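Local coordinates for putative lipoprotein YcdA (Bacillus subtilis subsp. subtilis str. 168, PDB 4R4G) that is of unknown function but, as a probable membrane-attached lipoprotein, joins an Ig-like domain to an alpha+beta domain through a kinked helix, at residues I19-T25 against L39-V45; S80-Q84 against E95-F99; I252-V256 against Y274-Y279. All coordinates share one frame; numbering follows the deposited sequence.

Contact 1: I19-T25 against L39-V45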
loop_
_atom_site.group_PDB
_atom_site.type_symbol
_atom_site.label_atom_id
_atom_site.label_comp_id
_atom_site.label_asym_id
_atom_site.label_seq_id
_atom_site.Cartn_x
_atom_site.Cartn_y
_atom_site.Cartn_z
ATOM N N ILE A 19 15.242 -24.498 -9.022
ATOM C CA ILE A 19 14.365 -23.452 -8.531
ATOM C C ILE A 19 15.087 -22.763 -7.375
ATOM O O ILE A 19 15.188 -23.322 -6.277
ATOM C CB ILE A 19 12.983 -23.988 -8.129
ATOM C CG1 ILE A 19 12.305 -24.675 -9.310
ATOM C CG2 ILE A 19 12.146 -22.857 -7.554
ATOM C CD1 ILE A 19 11.010 -25.181 -9.019
ATOM N N LYS A 20 15.610 -21.563 -7.632
ATOM C CA LYS A 20 16.395 -20.809 -6.667
ATOM C C LYS A 20 15.526 -20.137 -5.596
ATOM O O LYS A 20 15.952 -20.106 -4.442
ATOM C CB LYS A 20 17.309 -19.792 -7.371
ATOM C CG LYS A 20 18.305 -20.455 -8.324
ATOM C CD LYS A 20 19.610 -19.665 -8.457
ATOM C CE LYS A 20 20.743 -20.539 -8.967
ATOM N NZ LYS A 20 21.984 -19.771 -9.262
ATOM N N ASP A 21 14.327 -19.616 -5.936
ATOM C CA ASP A 21 13.446 -18.945 -4.955
ATOM C C ASP A 21 11.959 -18.995 -5.369
ATOM O O ASP A 21 11.673 -19.088 -6.563
ATOM C CB ASP A 21 13.888 -17.479 -4.776
ATOM C CG ASP A 21 13.240 -16.773 -3.604
ATOM O OD1 ASP A 21 13.612 -17.077 -2.452
ATOM O OD2 ASP A 21 12.335 -15.932 -3.839
ATOM N N VAL A 22 11.016 -18.942 -4.387
ATOM C CA VAL A 22 9.558 -18.944 -4.606
ATOM C C VAL A 22 8.911 -17.973 -3.619
ATOM O O VAL A 22 8.988 -18.172 -2.401
ATOM C CB VAL A 22 8.886 -20.347 -4.526
ATOM C CG1 VAL A 22 7.373 -20.246 -4.652
ATOM C CG2 VAL A 22 9.427 -21.299 -5.591
ATOM N N SER A 23 8.241 -16.945 -4.138
ATOM C CA SER A 23 7.575 -15.973 -3.289
ATOM C C SER A 23 6.296 -15.473 -3.916
ATOM O O SER A 23 6.105 -15.586 -5.127
ATOM C CB SER A 23 8.502 -14.793 -3.015
ATOM O OG SER A 23 8.814 -14.092 -4.204
ATOM N N TYR A 24 5.413 -14.931 -3.078
ATOM C CA TYR A 24 4.175 -14.283 -3.493
ATOM C C TYR A 24 4.464 -12.814 -3.705
ATOM O O TYR A 24 5.232 -12.193 -2.937
ATOM C CB TYR A 24 3.064 -14.454 -2.446
ATOM C CG TYR A 24 2.551 -15.863 -2.277
ATOM C CD1 TYR A 24 1.790 -16.473 -3.274
ATOM C CD2 TYR A 24 2.739 -16.555 -1.084
ATOM C CE1 TYR A 24 1.269 -17.756 -3.103
ATOM C CE2 TYR A 24 2.222 -17.839 -0.902
ATOM C CZ TYR A 24 1.493 -18.438 -1.919
ATOM O OH TYR A 24 0.976 -19.696 -1.751
ATOM N N THR A 25 3.888 -12.259 -4.766
ATOM C CA THR A 25 4.044 -10.844 -5.077
ATOM C C THR A 25 2.675 -10.273 -5.431
ATOM O O THR A 25 1.709 -11.012 -5.687
ATOM C CB THR A 25 5.084 -10.593 -6.208
ATOM O OG1 THR A 25 4.666 -11.216 -7.433
ATOM C CG2 THR A 25 6.511 -11.015 -5.839
ATOM N N LEU A 39 -2.749 -13.336 -6.260
ATOM C CA LEU A 39 -1.362 -12.922 -6.128
ATOM C C LEU A 39 -0.609 -13.372 -7.360
ATOM O O LEU A 39 -1.186 -13.996 -8.262
ATOM C CB LEU A 39 -0.728 -13.506 -4.852
ATOM C CG LEU A 39 -1.303 -13.035 -3.513
ATOM C CD1 LEU A 39 -0.626 -13.748 -2.365
ATOM C CD2 LEU A 39 -1.138 -11.510 -3.333
ATOM N N VAL A 40 0.673 -13.053 -7.412
ATOM C CA VAL A 40 1.522 -13.459 -8.516
ATOM C C VAL A 40 2.637 -14.270 -7.901
ATOM O O VAL A 40 3.292 -13.781 -6.980
ATOM C CB VAL A 40 2.009 -12.244 -9.357
ATOM C CG1 VAL A 40 3.118 -12.641 -10.335
ATOM C CG2 VAL A 40 0.840 -11.607 -10.101
ATOM N N LEU A 41 2.818 -15.522 -8.353
ATOM C CA LEU A 41 3.872 -16.380 -7.828
ATOM C C LEU A 41 5.152 -16.094 -8.600
ATOM O O LEU A 41 5.175 -16.227 -9.827
ATOM C CB LEU A 41 3.460 -17.857 -7.914
ATOM C CG LEU A 41 4.381 -18.883 -7.251
ATOM C CD1 LEU A 41 4.150 -18.941 -5.754
ATOM C CD2 LEU A 41 4.171 -20.238 -7.855
ATOM N N LYS A 42 6.196 -15.624 -7.884
ATOM C CA LYS A 42 7.504 -15.298 -8.468
ATOM C C LYS A 42 8.433 -16.463 -8.184
ATOM O O LYS A 42 8.780 -16.720 -7.025
ATOM C CB LYS A 42 8.046 -13.958 -7.910
ATOM C CG LYS A 42 9.346 -13.446 -8.529
ATOM C CD LYS A 42 9.681 -12.073 -7.982
ATOM C CE LYS A 42 11.139 -11.711 -8.084
ATOM N NZ LYS A 42 11.355 -10.243 -7.919
ATOM N N VAL A 43 8.777 -17.204 -9.240
ATOM C CA VAL A 43 9.646 -18.383 -9.193
ATOM C C VAL A 43 10.964 -18.030 -9.906
ATOM O O VAL A 43 10.955 -17.812 -11.115
ATOM C CB VAL A 43 8.960 -19.644 -9.804
ATOM C CG1 VAL A 43 9.779 -20.906 -9.558
ATOM C CG2 VAL A 43 7.541 -19.822 -9.273
ATOM N N ASN A 44 12.075 -17.910 -9.144
ATOM C CA ASN A 44 13.395 -17.636 -9.719
ATOM C C ASN A 44 13.995 -18.973 -10.063
ATOM O O ASN A 44 14.078 -19.840 -9.194
ATOM C CB ASN A 44 14.316 -16.818 -8.775
ATOM C CG ASN A 44 15.629 -16.421 -9.427
ATOM O OD1 ASN A 44 16.614 -17.176 -9.459
ATOM N ND2 ASN A 44 15.654 -15.248 -10.019
ATOM N N VAL A 45 14.325 -19.170 -11.339
ATOM C CA VAL A 45 14.857 -20.424 -11.841
ATOM C C VAL A 45 16.218 -20.189 -12.472
ATOM O O VAL A 45 16.568 -19.053 -12.792
ATOM C CB VAL A 45 13.893 -21.136 -12.853
ATOM C CG1 VAL A 45 12.561 -21.513 -12.203
ATOM C CG2 VAL A 45 13.681 -20.310 -14.127
HETATM O O HOH W 1 11.074 -14.871 -6.151
#

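Contact 2: S80-Q84 against E95-F99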
loop_
_atom_site.group_PDB
_atom_site.type_symbol
_atom_site.label_atom_id
_atom_site.label_comp_id
_atom_site.label_asym_id
_atom_site.label_seq_id
_atom_site.Cartn_x
_atom_site.Cartn_y
_atom_site.Cartn_z
ATOM N N SER A 80 12.112 -6.314 -17.598
ATOM C CA SER A 80 13.530 -6.681 -17.506
ATOM C C SER A 80 13.768 -7.579 -16.287
ATOM O O SER A 80 14.739 -8.324 -16.292
ATOM C CB SER A 80 14.430 -5.449 -17.458
ATOM O OG SER A 80 14.258 -4.690 -16.271
ATOM N N GLU A 81 12.840 -7.569 -15.299
ATOM C CA GLU A 81 12.890 -8.393 -14.090
ATOM C C GLU A 81 12.492 -9.845 -14.350
ATOM O O GLU A 81 12.415 -10.630 -13.400
ATOM C CB GLU A 81 11.925 -7.853 -13.026
ATOM C CG GLU A 81 12.277 -6.553 -12.301
ATOM C CD GLU A 81 11.203 -6.179 -11.283
ATOM O OE1 GLU A 81 10.691 -7.095 -10.591
ATOM O OE2 GLU A 81 10.838 -4.981 -11.212
ATOM N N LYS A 82 12.169 -10.192 -15.604
ATOM C CA LYS A 82 11.704 -11.511 -15.971
ATOM C C LYS A 82 12.768 -12.231 -16.744
ATOM O O LYS A 82 13.642 -11.579 -17.314
ATOM C CB LYS A 82 10.415 -11.370 -16.802
ATOM C CG LYS A 82 9.557 -12.630 -16.871
ATOM C CD LYS A 82 8.237 -12.371 -17.532
ATOM C CE LYS A 82 7.572 -13.663 -17.911
ATOM N NZ LYS A 82 6.135 -13.496 -18.252
ATOM N N LEU A 83 12.701 -13.576 -16.781
ATOM C CA LEU A 83 13.624 -14.398 -17.551
ATOM C C LEU A 83 13.607 -13.934 -19.010
ATOM O O LEU A 83 12.529 -13.723 -19.578
ATOM C CB LEU A 83 13.264 -15.895 -17.435
ATOM C CG LEU A 83 14.123 -16.887 -18.242
ATOM C CD1 LEU A 83 15.547 -16.949 -17.722
ATOM C CD2 LEU A 83 13.526 -18.263 -18.214
ATOM N N GLN A 84 14.793 -13.735 -19.595
ATOM C CA GLN A 84 14.875 -13.237 -20.956
ATOM C C GLN A 84 15.195 -14.334 -21.920
ATOM O O GLN A 84 16.020 -15.213 -21.641
ATOM C CB GLN A 84 15.902 -12.103 -21.078
ATOM C CG GLN A 84 15.623 -10.874 -20.203
ATOM C CD GLN A 84 14.339 -10.129 -20.511
ATOM O OE1 GLN A 84 14.030 -9.770 -21.658
ATOM N NE2 GLN A 84 13.587 -9.842 -19.472
ATOM N N GLU A 95 19.587 -17.530 -15.898
ATOM C CA GLU A 95 18.878 -17.420 -14.630
ATOM C C GLU A 95 17.888 -16.236 -14.727
ATOM O O GLU A 95 18.162 -15.242 -15.406
ATOM C CB GLU A 95 19.898 -17.265 -13.476
ATOM C CG GLU A 95 19.361 -17.536 -12.073
ATOM C CD GLU A 95 20.254 -17.143 -10.904
ATOM O OE1 GLU A 95 21.428 -17.584 -10.873
ATOM O OE2 GLU A 95 19.753 -16.453 -9.984
ATOM N N GLY A 96 16.728 -16.375 -14.105
ATOM C CA GLY A 96 15.709 -15.334 -14.151
ATOM C C GLY A 96 14.430 -15.732 -13.458
ATOM O O GLY A 96 14.288 -16.873 -13.006
ATOM N N ASN A 97 13.489 -14.801 -13.389
ATOM C CA ASN A 97 12.221 -14.991 -12.699
ATOM C C ASN A 97 11.075 -15.310 -13.639
ATOM O O ASN A 97 11.056 -14.841 -14.784
ATOM C CB ASN A 97 11.848 -13.729 -11.907
ATOM C CG ASN A 97 12.761 -13.376 -10.774
ATOM O OD1 ASN A 97 12.891 -14.095 -9.783
ATOM N ND2 ASN A 97 13.296 -12.179 -10.833
ATOM N N LEU A 98 10.077 -16.047 -13.103
ATOM C CA LEU A 98 8.848 -16.430 -13.777
ATOM C C LEU A 98 7.704 -15.969 -12.915
ATOM O O LEU A 98 7.820 -15.945 -11.694
ATOM C CB LEU A 98 8.769 -17.939 -14.051
ATOM C CG LEU A 98 9.980 -18.641 -14.631
ATOM C CD1 LEU A 98 9.866 -20.110 -14.400
ATOM C CD2 LEU A 98 10.175 -18.320 -16.129
ATOM N N PHE A 99 6.614 -15.550 -13.543
ATOM C CA PHE A 99 5.472 -14.973 -12.851
ATOM C C PHE A 99 4.183 -15.638 -13.316
ATOM O O PHE A 99 3.967 -15.807 -14.522
ATOM C CB PHE A 99 5.432 -13.458 -13.116
ATOM C CG PHE A 99 6.686 -12.706 -12.733
ATOM C CD1 PHE A 99 7.764 -12.633 -13.604
ATOM C CD2 PHE A 99 6.759 -12.010 -11.530
ATOM C CE1 PHE A 99 8.923 -11.945 -13.249
ATOM C CE2 PHE A 99 7.918 -11.324 -11.174
ATOM C CZ PHE A 99 8.998 -11.312 -12.027
HETATM O O HOH W 2 6.069 -16.067 -16.311
#

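Contact 3: I252-V256 against Y274-Y279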
loop_
_atom_site.group_PDB
_atom_site.type_symbol
_atom_site.label_atom_id
_atom_site.label_comp_id
_atom_site.label_asym_id
_atom_site.label_seq_id
_atom_site.Cartn_x
_atom_site.Cartn_y
_atom_site.Cartn_z
ATOM N N ILE A 252 -22.240 26.040 14.293
ATOM C CA ILE A 252 -21.501 27.148 14.888
ATOM C C ILE A 252 -22.371 28.394 14.778
ATOM O O ILE A 252 -22.585 29.057 15.792
ATOM C CB ILE A 252 -20.074 27.314 14.308
ATOM C CG1 ILE A 252 -19.198 26.109 14.720
ATOM C CG2 ILE A 252 -19.429 28.609 14.802
ATOM C CD1 ILE A 252 -18.228 25.716 13.715
ATOM N N GLU A 253 -22.960 28.642 13.589
ATOM C CA GLU A 253 -23.894 29.754 13.347
ATOM C C GLU A 253 -24.976 29.773 14.450
ATOM O O GLU A 253 -25.215 30.831 15.031
ATOM C CB GLU A 253 -24.524 29.629 11.929
ATOM C CG GLU A 253 -25.461 30.760 11.487
ATOM C CD GLU A 253 -26.386 30.413 10.325
ATOM O OE1 GLU A 253 -25.882 30.021 9.247
ATOM O OE2 GLU A 253 -27.622 30.525 10.498
ATOM N N ASP A 254 -25.553 28.593 14.791
ATOM C CA ASP A 254 -26.600 28.456 15.809
ATOM C C ASP A 254 -26.040 28.638 17.228
ATOM O O ASP A 254 -26.725 29.199 18.068
ATOM C CB ASP A 254 -27.369 27.111 15.688
ATOM C CG ASP A 254 -28.110 26.861 14.365
ATOM O OD1 ASP A 254 -28.692 27.822 13.804
ATOM O OD2 ASP A 254 -28.138 25.702 13.912
ATOM N N LYS A 255 -24.809 28.211 17.490
ATOM C CA LYS A 255 -24.220 28.367 18.821
ATOM C C LYS A 255 -23.803 29.827 19.060
ATOM O O LYS A 255 -23.878 30.324 20.195
ATOM C CB LYS A 255 -23.035 27.406 19.004
ATOM C CG LYS A 255 -23.415 26.075 19.662
ATOM C CD LYS A 255 -23.138 26.141 21.157
ATOM C CE LYS A 255 -23.090 24.807 21.854
ATOM N NZ LYS A 255 -22.600 24.949 23.259
ATOM N N VAL A 256 -23.393 30.507 17.961
ATOM C CA VAL A 256 -22.978 31.914 17.916
ATOM C C VAL A 256 -24.210 32.766 18.184
ATOM O O VAL A 256 -24.129 33.678 19.000
ATOM C CB VAL A 256 -22.265 32.282 16.572
ATOM C CG1 VAL A 256 -22.268 33.788 16.306
ATOM C CG2 VAL A 256 -20.838 31.749 16.542
ATOM N N TYR A 274 -15.486 33.036 20.713
ATOM C CA TYR A 274 -16.444 32.037 21.178
ATOM C C TYR A 274 -16.688 30.980 20.098
ATOM O O TYR A 274 -16.807 29.795 20.422
ATOM C CB TYR A 274 -17.763 32.695 21.605
ATOM C CG TYR A 274 -18.840 31.709 22.008
ATOM C CD1 TYR A 274 -18.810 31.079 23.252
ATOM C CD2 TYR A 274 -19.894 31.407 21.151
ATOM C CE1 TYR A 274 -19.798 30.165 23.626
ATOM C CE2 TYR A 274 -20.886 30.497 21.514
ATOM C CZ TYR A 274 -20.846 29.894 22.761
ATOM O OH TYR A 274 -21.829 28.993 23.111
ATOM N N ALA A 275 -16.773 31.403 18.820
ATOM C CA ALA A 275 -16.992 30.483 17.712
ATOM C C ALA A 275 -15.835 29.482 17.633
ATOM O O ALA A 275 -16.078 28.293 17.489
ATOM C CB ALA A 275 -17.134 31.250 16.412
ATOM N N LEU A 276 -14.588 29.949 17.822
ATOM C CA LEU A 276 -13.395 29.107 17.783
ATOM C C LEU A 276 -13.349 28.137 18.981
ATOM O O LEU A 276 -12.635 27.119 18.930
ATOM C CB LEU A 276 -12.124 29.990 17.747
ATOM C CG LEU A 276 -11.951 30.910 16.526
ATOM C CD1 LEU A 276 -10.963 31.987 16.805
ATOM C CD2 LEU A 276 -11.558 30.141 15.270
ATOM N N GLN A 277 -14.098 28.470 20.052
ATOM C CA GLN A 277 -14.201 27.670 21.265
ATOM C C GLN A 277 -15.206 26.522 21.102
ATOM O O GLN A 277 -14.923 25.414 21.566
ATOM C CB GLN A 277 -14.611 28.535 22.464
ATOM C CG GLN A 277 -13.510 29.411 23.043
ATOM C CD GLN A 277 -14.046 30.449 24.012
ATOM O OE1 GLN A 277 -15.014 30.219 24.764
ATOM N NE2 GLN A 277 -13.414 31.622 24.020
ATOM N N VAL A 278 -16.399 26.792 20.511
ATOM C CA VAL A 278 -17.432 25.765 20.332
ATOM C C VAL A 278 -17.060 24.791 19.211
ATOM O O VAL A 278 -17.473 23.631 19.291
ATOM C CB VAL A 278 -18.867 26.310 20.118
ATOM C CG1 VAL A 278 -19.431 26.907 21.399
ATOM C CG2 VAL A 278 -18.944 27.305 18.963
ATOM N N TYR A 279 -16.294 25.260 18.179
ATOM C CA TYR A 279 -15.853 24.492 16.999
ATOM C C TYR A 279 -15.413 23.057 17.394
ATOM O O TYR A 279 -16.024 22.112 16.886
ATOM C CB TYR A 279 -14.730 25.218 16.214
ATOM C CG TYR A 279 -14.421 24.600 14.864
ATOM C CD1 TYR A 279 -13.849 23.333 14.764
ATOM C CD2 TYR A 279 -14.674 25.290 13.685
ATOM C CE1 TYR A 279 -13.591 22.746 13.522
ATOM C CE2 TYR A 279 -14.427 24.711 12.436
ATOM C CZ TYR A 279 -13.861 23.449 12.360
ATOM O OH TYR A 279 -13.608 22.882 11.132
#

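Contact 1: I19-T25 against L39-V45
Val22 and Leu41 meet on the close-packed inner face of two antiparallel strands, 19-25 and 39-45, with Val22 CG1 3.6 Å from Leu41 CD1. Ile19 CG2 rests against Val43 CG1 at 3.7 Å, and the Tyr24 ring takes Leu39 CD1 and Leu41 CD1 obliquely.

The other face is polar and wet at its Asp21-Ser23 end, where a water bridges Asp21 OD2, Ser23 OG and Lys42 O; Val40, on the same face, is buried against Phe99 and Thr74. Thr25 grips Val40 O twice: its N comes in the carbonyl plane, while OG1, 2.9 Å from Val40 O, sits above that plane. That second bond depends on chi1 of 62°, which tucks OG1 between backbone N and carbonyl carbon. Lys20 and Asp21 form a classic beta bulge: both N atoms donate to Asn44 O from one face of its plane, Lys20 N at 2.8 Å and Asp21 N at 3.3 Å.

In the Ig-like N-terminal domain (DUF4352 family), strand 39-48 runs between 16-25 and 93-102 of one sheet. Helix 134-141 covers Val22 and Tyr24, and strand 107-112 of the other sheet packs on Ile19, Leu41, Val43 and Val45 through Leu110 and Tyr108.

Contact 2: S80-Q84 against E95-F99
With CG of Asn97 turned anti to its own carbonyl carbon (chi1 -65°), the side-chain amide faces Glu81 of the loop, while Lys82, its CG opposite the backbone N at chi1 -161°, runs out extended past Phe99. Asn97 ND2 donates to Glu81 O at 3.1 Å; the bond is nearly straight (165°), and the acceptor lies in the amide plane. The backbone of Asn97 is held as well: its O takes the N-H of Leu83 on a lone pair, 2.9 Å from Leu83 N. One residue thus fastens the loop through both its side chain and its main chain. An alanine here would remove the amide, which would probably leave Glu81 O without this donor and Asn44 ND2 without its acceptor, Asn97 OD1.

The Phe99 ring presents its edge to the loop. Lys82 CG lies 3.7 Å from Phe99 CD1, and Glu81 O is in the ring plane, 3.7 Å from Phe99 CE1. At the other end Leu83 and Leu98 point the same way, CD2 of Leu83 3.9 Å from CD2 of Leu98. The ammonium of Lys82 belongs to Asp75, by a salt bridge, and to Thr74 O.

In the Ig-like domain this loop lies along strand 93-102, whose Gly96 and Leu98 bond to strand 39-48. Phe62 of strand 62-66, in the other sheet, packs against both Leu83 and Leu98.

Contact 3: I252-V256 against Y274-Y279
The Tyr274 ring turns its edge to the backbone of Lys255: Lys255 O lies near the ring plane, 3.3 Å from Tyr274 CE2, and the carbonyl carbon of Lys255 is in plane too. The ring also stacks with that of Tyr259, a turn further along the same helix, 248-260. Tyr279 is the other flat group. Ile252 CD1 comes to it obliquely, 3.6 Å from Tyr279 CD2, and the ring also packs on Ile208 and Ile212 of helix 203-219.

Between these two aromatic ends the contact is made of small aliphatic groups. Ala275 CB packs against two methyls of the facing helix, 3.7 Å from Val256 CG2 and 3.9 Å from Ile252 CG2. The small side chain is consistent with the closest backbone approach here, 6.2 Å between the CA atoms of Val256 and Ala275. In Val256, chi1 of 160° sets CG1 anti to the backbone N and CG2 anti to the carbonyl carbon, where it meets Ala275.

Lys255 closes the side near Tyr274. Its chain bends at chi2 (-96°), and the aliphatic part drapes over Val278, with Lys255 CD 3.8 Å from Val278 CG1. Lys255 crosses the Tyr274 side chain at about a right angle, CD lying 3.7 Å from Tyr274 OH.

The segment axes approach to 9.7 Å and run obliquely, 127° apart in direction, nearer antiparallel than parallel. This is mostly apolar helix-on-helix packing, without polar bonds between the segments, of two consecutive helices within the C-terminal alpha+beta domain, in the part that belongs to the DUF5105 family (NTF2 clan).

Overall arrangement
From the N terminus, contact 1 comes first: strand 39-45 turns back on 19-25 across a loop of 13 residues without helix or strand. Contact 2 follows in series, closing a shorter excursion; along the chain strand 86-88 comes between its segments. None of the three contacts nests in or crosses another. Contacts 1 and 2 share one sheet of the Ig-like N-terminal domain, and the Lys20-Glu95 salt bridge joins them directly, their centres about 10 Å apart. Contact 3 closes a largely helical connection of 17 residues that holds the turn between helices 248-260 and 268-283. It lies in the C-terminal domain, about 59 Å between centres from contact 1, on the opposite side of the chain's centre.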